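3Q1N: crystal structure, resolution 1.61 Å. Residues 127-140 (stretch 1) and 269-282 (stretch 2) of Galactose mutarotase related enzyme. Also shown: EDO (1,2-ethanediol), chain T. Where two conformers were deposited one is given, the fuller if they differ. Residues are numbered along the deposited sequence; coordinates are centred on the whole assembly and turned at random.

Stretch 1 (127-140) TVTNDDSKSMPFAL
Stretch 2 269-282: DWYTKLGNTTLSAG

Leu279 and Pro137 lie at the apolar centre of this contact, on different faces of a short two-stranded antiparallel ladder formed by residues 136-138 and 277-279, whose N-to-C directions differ by 154°. Leu279 (chi1 -74°, m; chi2 170°, t) shares its face with selenomethionine Met136, Phe138 and Thr277. Its CD1 gathers three side chains, lying 3.6 Å from Phe138 CE1, 4.0 Å from Val128 CG1 and 4.1 Å from Met136 CE. Met136 is extended in chi1 and chi2 (both t) before chi3 turns to 88° (p), whereas Phe138 adopts chi1 74° (p) and chi2 -82°, and the end of its ring comes nearer the second stretch, with CE1 3.7 Å from Thr277 CB.

On the face shared with Thr278, Pro137 (C-gamma endo) packs against the loop preceding the strand. Its CG is 3.8 Å from Trp270 CB and lies over one face of the Tyr271 ring, 4.2 Å from the centroid and 27° off the normal, a CH-pi contact. Trp270 and Tyr271 both have chi1 in the m well, at -85° and -70°.

The backbone fixes the register. Met136 pairs with Leu279 (CA-CA 5.1 Å) through Met136 N to Leu279 O, 3.0 Å, and Leu279 N to Met136 O, 2.8 Å. Phe138 pairs with Thr277 (CA-CA 5.5 Å) through Phe138 N to Thr277 O, 2.9 Å, and Thr277 N to Phe138 O, 3.0 Å. Between them, Pro137 and Thr278 form the non-hydrogen-bonded pair, with CA atoms 4.1 Å apart; proline, lacking an amide hydrogen, is accommodated there without loss of a ladder bond. Its phi/psi is -95/141, and its CA makes a CH...O contact of 3.2 Å with Thr277 O.

Ahead of the second strand, a type II turn from Lys273 to Asn276 places Gly275 at phi/psi 93/-16. Asn276 ND2 then donates to Trp270 O (3.0 Å), tying the loop to the strand entrance. Water 1 lies between the strands, its O 3.0 Å from Phe138 O and hydrogen-bonded at 2.6 Å to Thr277 OG1.

Toward the polar edge, Tyr271 OH donates to Ser135 O at 2.6 Å. The side chain of Asn130 (chi1 -180°, t; chi2 9°) braces the end of the ladder: its ND2 donates to Leu279 O at 3.1 Å, weakly to Ser280 O at 3.2 Å, and within its own stretch to Lys134 O at 2.9 Å, while Asn130 OD1 accepts from Asp132 N at 2.9 Å. The contact closes with a weak bond from Gly282 N to Asn130 O, 2.9 Å, with Gly282 at phi/psi 76/-2.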

# COMPACT_ATOMS: atom_id res chain seq x y z
N THR A 127 1.77 -11.67 7.46
CA THR A 127 2.82 -12.17 8.34
C THR A 127 4.09 -12.28 7.52
O THR A 127 4.09 -12.98 6.48
CB THR A 127 2.52 -13.57 8.92
OG1 THR A 127 1.25 -13.56 9.63
CG2 THR A 127 3.62 -14.00 9.87
N VAL A 128 5.11 -11.61 7.97
CA VAL A 128 6.43 -11.62 7.37
C VAL A 128 7.30 -12.40 8.33
O VAL A 128 7.46 -12.02 9.48
CB VAL A 128 7.01 -10.20 7.26
CG1 VAL A 128 8.45 -10.27 6.78
CG2 VAL A 128 6.17 -9.37 6.27
N THR A 129 7.87 -13.49 7.85
CA THR A 129 8.74 -14.33 8.67
C THR A 129 10.13 -14.35 8.04
O THR A 129 10.27 -14.59 6.85
CB THR A 129 8.23 -15.77 8.81
OG1 THR A 129 6.88 -15.75 9.31
CG2 THR A 129 9.09 -16.54 9.84
N ASN A 130 11.12 -14.13 8.90
CA ASN A 130 12.54 -14.26 8.56
C ASN A 130 12.92 -15.73 8.71
O ASN A 130 13.14 -16.20 9.82
CB ASN A 130 13.42 -13.37 9.47
CG ASN A 130 14.88 -13.49 9.13
OD1 ASN A 130 15.19 -14.12 8.11
ND2 ASN A 130 15.79 -12.92 9.96
N ASP A 131 13.03 -16.44 7.60
CA ASP A 131 13.42 -17.83 7.62
C ASP A 131 14.94 -18.02 7.50
O ASP A 131 15.41 -19.15 7.45
CB ASP A 131 12.73 -18.61 6.50
CG ASP A 131 11.23 -18.73 6.68
OD1 ASP A 131 10.74 -18.80 7.84
OD2 ASP A 131 10.57 -18.80 5.63
N ASP A 132 15.69 -16.94 7.55
CA ASP A 132 17.14 -16.97 7.37
C ASP A 132 17.82 -16.99 8.74
O ASP A 132 17.22 -16.73 9.78
CB ASP A 132 17.57 -15.67 6.66
CG ASP A 132 18.71 -15.88 5.72
OD1 ASP A 132 18.50 -16.37 4.58
OD2 ASP A 132 19.85 -15.63 6.14
N SER A 133 19.11 -17.32 8.73
CA SER A 133 19.98 -17.17 9.90
C SER A 133 20.45 -15.73 10.08
O SER A 133 20.84 -15.34 11.16
CB SER A 133 21.21 -18.09 9.77
OG SER A 133 22.02 -17.72 8.67
N LYS A 134 20.45 -14.96 9.00
CA LYS A 134 20.87 -13.57 9.06
C LYS A 134 19.70 -12.71 9.52
O LYS A 134 18.56 -13.07 9.28
CB LYS A 134 21.34 -13.06 7.68
CG LYS A 134 22.56 -13.81 7.17
CD LYS A 134 23.06 -13.12 5.89
CE LYS A 134 22.14 -13.21 4.68
NZ LYS A 134 21.79 -14.64 4.30
N SER A 135 20.02 -11.56 10.09
CA SER A 135 19.01 -10.55 10.44
C SER A 135 18.45 -9.95 9.17
O SER A 135 19.20 -9.53 8.33
CB SER A 135 19.66 -9.47 11.28
OG SER A 135 20.22 -10.03 12.49
N MSE A 136 17.12 -9.91 9.05
CA MSE A 136 16.43 -9.52 7.79
C MSE A 136 15.70 -8.19 7.94
O MSE A 136 14.73 -8.07 8.69
CB MSE A 136 15.46 -10.60 7.38
CG MSE A 136 14.75 -10.31 6.04
SE MSE A 136 13.47 -11.63 5.46
CE MSE A 136 11.95 -10.90 6.36
N PRO A 137 16.15 -7.18 7.20
CA PRO A 137 15.48 -5.88 7.21
C PRO A 137 14.48 -5.83 6.05
O PRO A 137 14.76 -6.32 4.98
CB PRO A 137 16.62 -4.90 7.03
CG PRO A 137 17.62 -5.71 6.12
CD PRO A 137 17.39 -7.17 6.38
N PHE A 138 13.31 -5.24 6.30
CA PHE A 138 12.30 -5.16 5.22
C PHE A 138 11.34 -4.02 5.45
O PHE A 138 11.25 -3.46 6.55
CB PHE A 138 11.48 -6.47 5.15
CG PHE A 138 10.49 -6.60 6.26
CD1 PHE A 138 10.87 -7.08 7.51
CD2 PHE A 138 9.21 -6.16 6.11
CE1 PHE A 138 10.01 -7.07 8.57
CE2 PHE A 138 8.29 -6.17 7.15
CZ PHE A 138 8.70 -6.65 8.42
N ALA A 139 10.67 -3.66 4.36
CA ALA A 139 9.47 -2.83 4.38
C ALA A 139 8.32 -3.59 3.76
O ALA A 139 8.51 -4.46 2.92
CB ALA A 139 9.69 -1.46 3.62
N LEU A 140 7.10 -3.27 4.18
CA LEU A 140 5.90 -3.90 3.61
C LEU A 140 4.83 -2.84 3.43
O LEU A 140 4.53 -2.09 4.36
CB LEU A 140 5.37 -5.01 4.54
CG LEU A 140 4.14 -5.80 4.00
CD1 LEU A 140 2.83 -5.10 4.21
CD2 LEU A 140 4.31 -6.09 2.54
N ASP A 269 22.02 1.64 3.69
CA ASP A 269 22.05 0.37 4.44
C ASP A 269 20.67 0.06 4.94
O ASP A 269 20.05 0.83 5.72
CB ASP A 269 23.02 0.54 5.60
CG ASP A 269 23.17 -0.71 6.46
OD1 ASP A 269 22.66 -1.78 6.11
OD2 ASP A 269 23.85 -0.58 7.52
N TRP A 270 20.13 -1.06 4.50
CA TRP A 270 18.76 -1.39 4.94
C TRP A 270 18.63 -1.68 6.43
O TRP A 270 17.51 -1.64 6.97
CB TRP A 270 18.20 -2.54 4.15
CG TRP A 270 17.55 -2.14 2.85
CD1 TRP A 270 17.79 -0.99 2.15
CD2 TRP A 270 16.57 -2.86 2.11
NE1 TRP A 270 17.04 -0.96 1.02
CE2 TRP A 270 16.28 -2.11 0.96
CE3 TRP A 270 15.92 -4.07 2.31
CZ2 TRP A 270 15.36 -2.55 0.01
CZ3 TRP A 270 15.02 -4.50 1.38
CH2 TRP A 270 14.74 -3.74 0.25
N TYR A 271 19.75 -1.91 7.10
CA TYR A 271 19.74 -2.04 8.55
C TYR A 271 19.54 -0.72 9.29
O TYR A 271 19.32 -0.72 10.52
CB TYR A 271 21.03 -2.70 9.05
CG TYR A 271 21.10 -4.18 8.65
CD1 TYR A 271 20.15 -5.10 9.11
CD2 TYR A 271 22.14 -4.66 7.84
CE1 TYR A 271 20.21 -6.45 8.72
CE2 TYR A 271 22.19 -6.02 7.44
CZ TYR A 271 21.24 -6.91 7.92
OH TYR A 271 21.33 -8.22 7.54
N THR A 272 19.62 0.41 8.58
CA THR A 272 19.33 1.71 9.21
C THR A 272 18.31 2.57 8.41
O THR A 272 17.99 3.68 8.86
CB THR A 272 20.62 2.57 9.33
OG1 THR A 272 21.16 2.81 8.02
CG2 THR A 272 21.67 1.90 10.21
N LYS A 273 17.84 2.06 7.27
CA LYS A 273 16.90 2.76 6.37
C LYS A 273 15.63 3.13 7.13
O LYS A 273 15.02 2.28 7.81
CB LYS A 273 16.58 1.89 5.15
CG LYS A 273 15.55 2.42 4.19
CD LYS A 273 15.30 1.49 2.99
CE LYS A 273 14.19 1.97 2.10
NZ LYS A 273 13.98 1.09 0.89
N LEU A 274 15.26 4.39 7.09
CA LEU A 274 14.10 4.85 7.86
C LEU A 274 12.87 4.08 7.40
O LEU A 274 12.60 3.99 6.20
CB LEU A 274 13.86 6.34 7.70
CG LEU A 274 12.79 6.96 8.59
CD1 LEU A 274 13.29 6.93 10.06
CD2 LEU A 274 12.42 8.42 8.15
N GLY A 275 12.12 3.57 8.39
CA GLY A 275 10.89 2.82 8.15
C GLY A 275 11.06 1.31 8.05
O GLY A 275 10.07 0.58 8.05
N ASN A 276 12.29 0.85 7.84
CA ASN A 276 12.55 -0.56 7.86
C ASN A 276 12.44 -1.16 9.28
O ASN A 276 12.63 -0.48 10.31
CB ASN A 276 13.95 -0.94 7.25
CG ASN A 276 13.93 -1.09 5.75
OD1 ASN A 276 12.95 -0.79 5.08
ND2 ASN A 276 15.07 -1.60 5.20
N THR A 277 12.08 -2.44 9.27
CA THR A 277 12.04 -3.31 10.42
C THR A 277 13.09 -4.41 10.23
O THR A 277 13.12 -5.04 9.18
CB THR A 277 10.69 -3.99 10.55
OG1 THR A 277 9.65 -3.00 10.64
CG2 THR A 277 10.61 -4.90 11.84
N THR A 278 13.94 -4.64 11.24
CA THR A 278 14.91 -5.73 11.23
C THR A 278 14.44 -6.89 12.10
O THR A 278 14.27 -6.75 13.30
CB THR A 278 16.33 -5.31 11.64
OG1 THR A 278 16.79 -4.26 10.75
CG2 THR A 278 17.33 -6.52 11.55
N LEU A 279 14.21 -8.02 11.48
CA LEU A 279 13.83 -9.23 12.21
C LEU A 279 15.01 -10.09 12.54
O LEU A 279 15.86 -10.39 11.70
CB LEU A 279 12.82 -10.02 11.38
CG LEU A 279 11.39 -9.47 11.29
CD1 LEU A 279 10.58 -10.26 10.21
CD2 LEU A 279 10.70 -9.45 12.63
N SER A 280 15.10 -10.51 13.81
CA SER A 280 15.99 -11.57 14.22
C SER A 280 15.72 -12.89 13.48
O SER A 280 14.63 -13.09 12.89
CB SER A 280 15.89 -11.76 15.74
OG SER A 280 16.29 -10.59 16.44
N ALA A 281 16.73 -13.77 13.44
CA ALA A 281 16.54 -15.07 12.81
C ALA A 281 15.30 -15.78 13.34
O ALA A 281 15.15 -15.91 14.57
CB ALA A 281 17.74 -15.96 13.00
N GLY A 282 14.43 -16.22 12.44
CA GLY A 282 13.22 -16.93 12.78
C GLY A 282 12.07 -16.09 13.33
O GLY A 282 11.00 -16.65 13.60
C1 EDO T . -1.57 -14.98 6.42
O1 EDO T . -1.94 -16.07 7.22
C2 EDO T . -0.82 -13.96 7.27
O2 EDO T . -1.46 -13.52 8.43
O HOH W 1 8.99 -2.38 8.20